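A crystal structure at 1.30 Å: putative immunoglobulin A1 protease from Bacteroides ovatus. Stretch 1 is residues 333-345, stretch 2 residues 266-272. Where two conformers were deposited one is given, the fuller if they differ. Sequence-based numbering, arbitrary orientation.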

# COMPACT_ATOMS: atom_id res chain seq x y z
N SER A 333 -17.27 -17.26 4.49
CA SER A 333 -17.97 -17.14 3.22
C SER A 333 -17.88 -15.70 2.71
O SER A 333 -17.66 -14.79 3.49
CB SER A 333 -19.45 -17.54 3.33
OG SER A 333 -20.15 -16.62 4.13
N ALA A 334 -18.19 -15.52 1.44
CA ALA A 334 -18.27 -14.17 0.85
C ALA A 334 -19.28 -13.32 1.62
O ALA A 334 -19.03 -12.14 1.87
CB ALA A 334 -18.62 -14.24 -0.66
N GLU A 335 -20.45 -13.90 1.94
CA GLU A 335 -21.49 -13.14 2.63
C GLU A 335 -21.02 -12.72 4.02
O GLU A 335 -21.19 -11.56 4.43
CB GLU A 335 -22.80 -13.94 2.74
CG GLU A 335 -23.94 -13.15 3.39
CD GLU A 335 -25.18 -14.01 3.72
OE1 GLU A 335 -25.27 -15.18 3.26
OE2 GLU A 335 -26.06 -13.51 4.46
N GLU A 336 -20.40 -13.66 4.74
CA GLU A 336 -19.84 -13.34 6.05
C GLU A 336 -18.79 -12.25 5.97
O GLU A 336 -18.77 -11.35 6.82
CB GLU A 336 -19.28 -14.59 6.72
CG GLU A 336 -20.40 -15.58 7.10
CD GLU A 336 -19.96 -17.02 7.30
OE1 GLU A 336 -18.77 -17.38 7.07
OE2 GLU A 336 -20.84 -17.84 7.69
N LEU A 337 -17.89 -12.36 5.01
CA LEU A 337 -16.82 -11.35 4.87
C LEU A 337 -17.35 -9.97 4.56
O LEU A 337 -16.86 -8.99 5.08
CB LEU A 337 -15.84 -11.72 3.77
CG LEU A 337 -14.76 -12.68 4.08
CD1 LEU A 337 -13.86 -12.85 2.86
CD2 LEU A 337 -13.93 -12.27 5.34
N GLY A 338 -18.40 -9.90 3.74
CA GLY A 338 -19.02 -8.60 3.47
C GLY A 338 -19.51 -7.95 4.74
O GLY A 338 -19.30 -6.75 4.92
N ASN A 339 -20.18 -8.72 5.60
CA ASN A 339 -20.63 -8.26 6.94
C ASN A 339 -19.49 -7.78 7.78
O ASN A 339 -19.54 -6.73 8.40
CB ASN A 339 -21.28 -9.40 7.78
CG ASN A 339 -22.67 -9.79 7.30
OD1 ASN A 339 -23.31 -9.09 6.50
ND2 ASN A 339 -23.14 -10.94 7.79
N ILE A 340 -18.45 -8.62 7.83
CA ILE A 340 -17.31 -8.35 8.68
C ILE A 340 -16.61 -7.05 8.28
O ILE A 340 -16.31 -6.19 9.12
CB ILE A 340 -16.32 -9.56 8.67
CG1 ILE A 340 -16.94 -10.77 9.41
CG2 ILE A 340 -14.98 -9.18 9.28
CD1 ILE A 340 -16.20 -12.07 9.14
N ILE A 341 -16.33 -6.92 6.98
CA ILE A 341 -15.57 -5.78 6.45
C ILE A 341 -16.34 -4.48 6.65
O ILE A 341 -15.80 -3.51 7.16
CB ILE A 341 -15.21 -6.01 4.98
CG1 ILE A 341 -14.19 -7.16 4.83
CG2 ILE A 341 -14.67 -4.71 4.33
CD1 ILE A 341 -14.04 -7.75 3.41
N VAL A 342 -17.63 -4.46 6.31
CA VAL A 342 -18.40 -3.22 6.47
C VAL A 342 -18.44 -2.80 7.95
O VAL A 342 -18.35 -1.63 8.26
CB VAL A 342 -19.79 -3.33 5.85
CG1 VAL A 342 -20.68 -2.14 6.21
CG2 VAL A 342 -19.67 -3.48 4.33
N ALA A 343 -18.55 -3.77 8.86
CA ALA A 343 -18.56 -3.47 10.30
C ALA A 343 -17.27 -2.84 10.84
O ALA A 343 -17.27 -2.22 11.91
CB ALA A 343 -18.95 -4.76 11.10
N TRP A 344 -16.17 -2.96 10.12
CA TRP A 344 -14.94 -2.25 10.48
C TRP A 344 -15.14 -0.75 10.63
O TRP A 344 -14.56 -0.13 11.54
CB TRP A 344 -13.81 -2.54 9.51
CG TRP A 344 -13.34 -3.92 9.47
CD1 TRP A 344 -13.57 -4.92 10.41
CD2 TRP A 344 -12.61 -4.53 8.42
NE1 TRP A 344 -12.99 -6.09 10.00
CE2 TRP A 344 -12.39 -5.88 8.79
CE3 TRP A 344 -12.09 -4.06 7.20
CZ2 TRP A 344 -11.70 -6.77 7.98
CZ3 TRP A 344 -11.37 -4.95 6.40
CH2 TRP A 344 -11.19 -6.28 6.79
N ASN A 345 -15.94 -0.17 9.73
CA ASN A 345 -16.33 1.23 9.84
C ASN A 345 -17.49 1.48 8.88
O ASN A 345 -17.28 1.76 7.70
CB ASN A 345 -15.18 2.21 9.56
CG ASN A 345 -15.63 3.65 9.72
OD1 ASN A 345 -16.79 3.90 10.00
ND2 ASN A 345 -14.72 4.59 9.50
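Stretch 2 266-272: KNSAAWS

Stretch 2 lies as a short extended strand along one side of the helix of stretch 1, in a mainly apolar contact with a tryptophan near each end and one shared water as its polar link. Residues 268-270 are extended, with phi/psi values such as -146/141° at Ala269, and they follow a corner at Asn267, whose phi/psi of 50/61° turns the chain. The strand runs roughly antiparallel to helix 334-344: their N-to-C directions differ by 147°, the signed crossing angle is -147°, and the axes come within 9.4 Å. Asn267 therefore lies beside Trp344, while Trp271 reaches the beginning of the helix.

Within the strand the side chains alternate: the CA-to-CB bond of Ala269 points toward the helix, those of Ser268 and Ala270 away. The CA-to-CB bond of Trp271, just past the strand, also points toward it. Ala269, with its small methyl, allows close packing: its CB lies 3.9 Å from Leu337 CD2 and 4.2 Å from Trp344 CH2. Trp271 supplies a broad apolar surface. Leu337 CD1 sits over one face of its ring, 3.9 Å from the centroid of the six-membered ring in a CH-pi contact, and Ile341 CD1 meets the ring edge at 4.0 Å from Trp271 CZ3. One helical turn before Leu337, Ala334 CB approaches Trp271 CZ2 to 3.6 Å. The spacing of Ala334, Leu337 and Ile341 brings all three to this side of the helix.

At the other end, Trp344 combines a large hydrocarbon surface with a polar NE1. Asn267 O lies over one face of its ring, 3.1 Å from Trp344 CZ2. No direct hydrogen bond joins the stretches; instead one water accepts from both Asn267 ND2 (2.7 Å to the water oxygen) and Trp344 NE1 (2.9 Å), satisfying the indole NH without direct pairing.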

# COMPACT_ATOMS: atom_id res chain seq x y z
N LYS A 266 -4.66 -6.97 12.51
CA LYS A 266 -5.92 -7.06 13.24
C LYS A 266 -7.06 -6.70 12.31
O LYS A 266 -6.96 -5.76 11.53
CB LYS A 266 -5.94 -6.10 14.43
CG LYS A 266 -4.77 -6.35 15.43
CD LYS A 266 -4.84 -5.37 16.65
CE LYS A 266 -3.52 -5.36 17.45
NZ LYS A 266 -3.39 -4.24 18.45
N ASN A 267 -8.17 -7.41 12.44
CA ASN A 267 -9.40 -7.09 11.72
C ASN A 267 -9.12 -6.88 10.24
O ASN A 267 -9.33 -5.81 9.69
CB ASN A 267 -10.07 -5.85 12.33
CG ASN A 267 -10.45 -6.06 13.75
OD1 ASN A 267 -9.98 -5.34 14.68
ND2 ASN A 267 -11.28 -7.02 13.97
N SER A 268 -8.63 -7.93 9.61
CA SER A 268 -8.22 -7.92 8.21
C SER A 268 -8.64 -9.19 7.51
O SER A 268 -8.96 -10.21 8.15
CB SER A 268 -6.72 -7.65 8.10
OG SER A 268 -6.41 -6.30 8.59
N ALA A 269 -8.68 -9.14 6.18
CA ALA A 269 -9.16 -10.29 5.43
C ALA A 269 -8.45 -10.47 4.08
O ALA A 269 -8.18 -9.49 3.35
CB ALA A 269 -10.68 -10.16 5.16
N ALA A 270 -8.18 -11.73 3.74
CA ALA A 270 -7.61 -12.10 2.45
C ALA A 270 -8.71 -12.59 1.53
O ALA A 270 -9.46 -13.51 1.89
CB ALA A 270 -6.52 -13.20 2.64
N TRP A 271 -8.78 -12.02 0.35
CA TRP A 271 -9.75 -12.41 -0.65
C TRP A 271 -9.11 -12.52 -2.02
O TRP A 271 -9.78 -12.44 -3.06
CB TRP A 271 -10.95 -11.45 -0.61
CG TRP A 271 -12.26 -11.95 -1.04
CD1 TRP A 271 -12.53 -12.95 -1.93
CD2 TRP A 271 -13.53 -11.41 -0.65
NE1 TRP A 271 -13.90 -13.11 -2.06
CE2 TRP A 271 -14.53 -12.16 -1.30
CE3 TRP A 271 -13.91 -10.37 0.20
CZ2 TRP A 271 -15.90 -11.88 -1.13
CZ3 TRP A 271 -15.25 -10.10 0.37
CH2 TRP A 271 -16.23 -10.85 -0.30
N SER A 272 -7.80 -12.80 -2.04
CA SER A 272 -7.01 -12.94 -3.26
C SER A 272 -6.63 -14.40 -3.50
O SER A 272 -6.32 -15.13 -2.57
CB SER A 272 -5.71 -12.14 -3.13
OG SER A 272 -5.96 -10.77 -2.97
O HOH W 1 -13.18 -7.92 12.26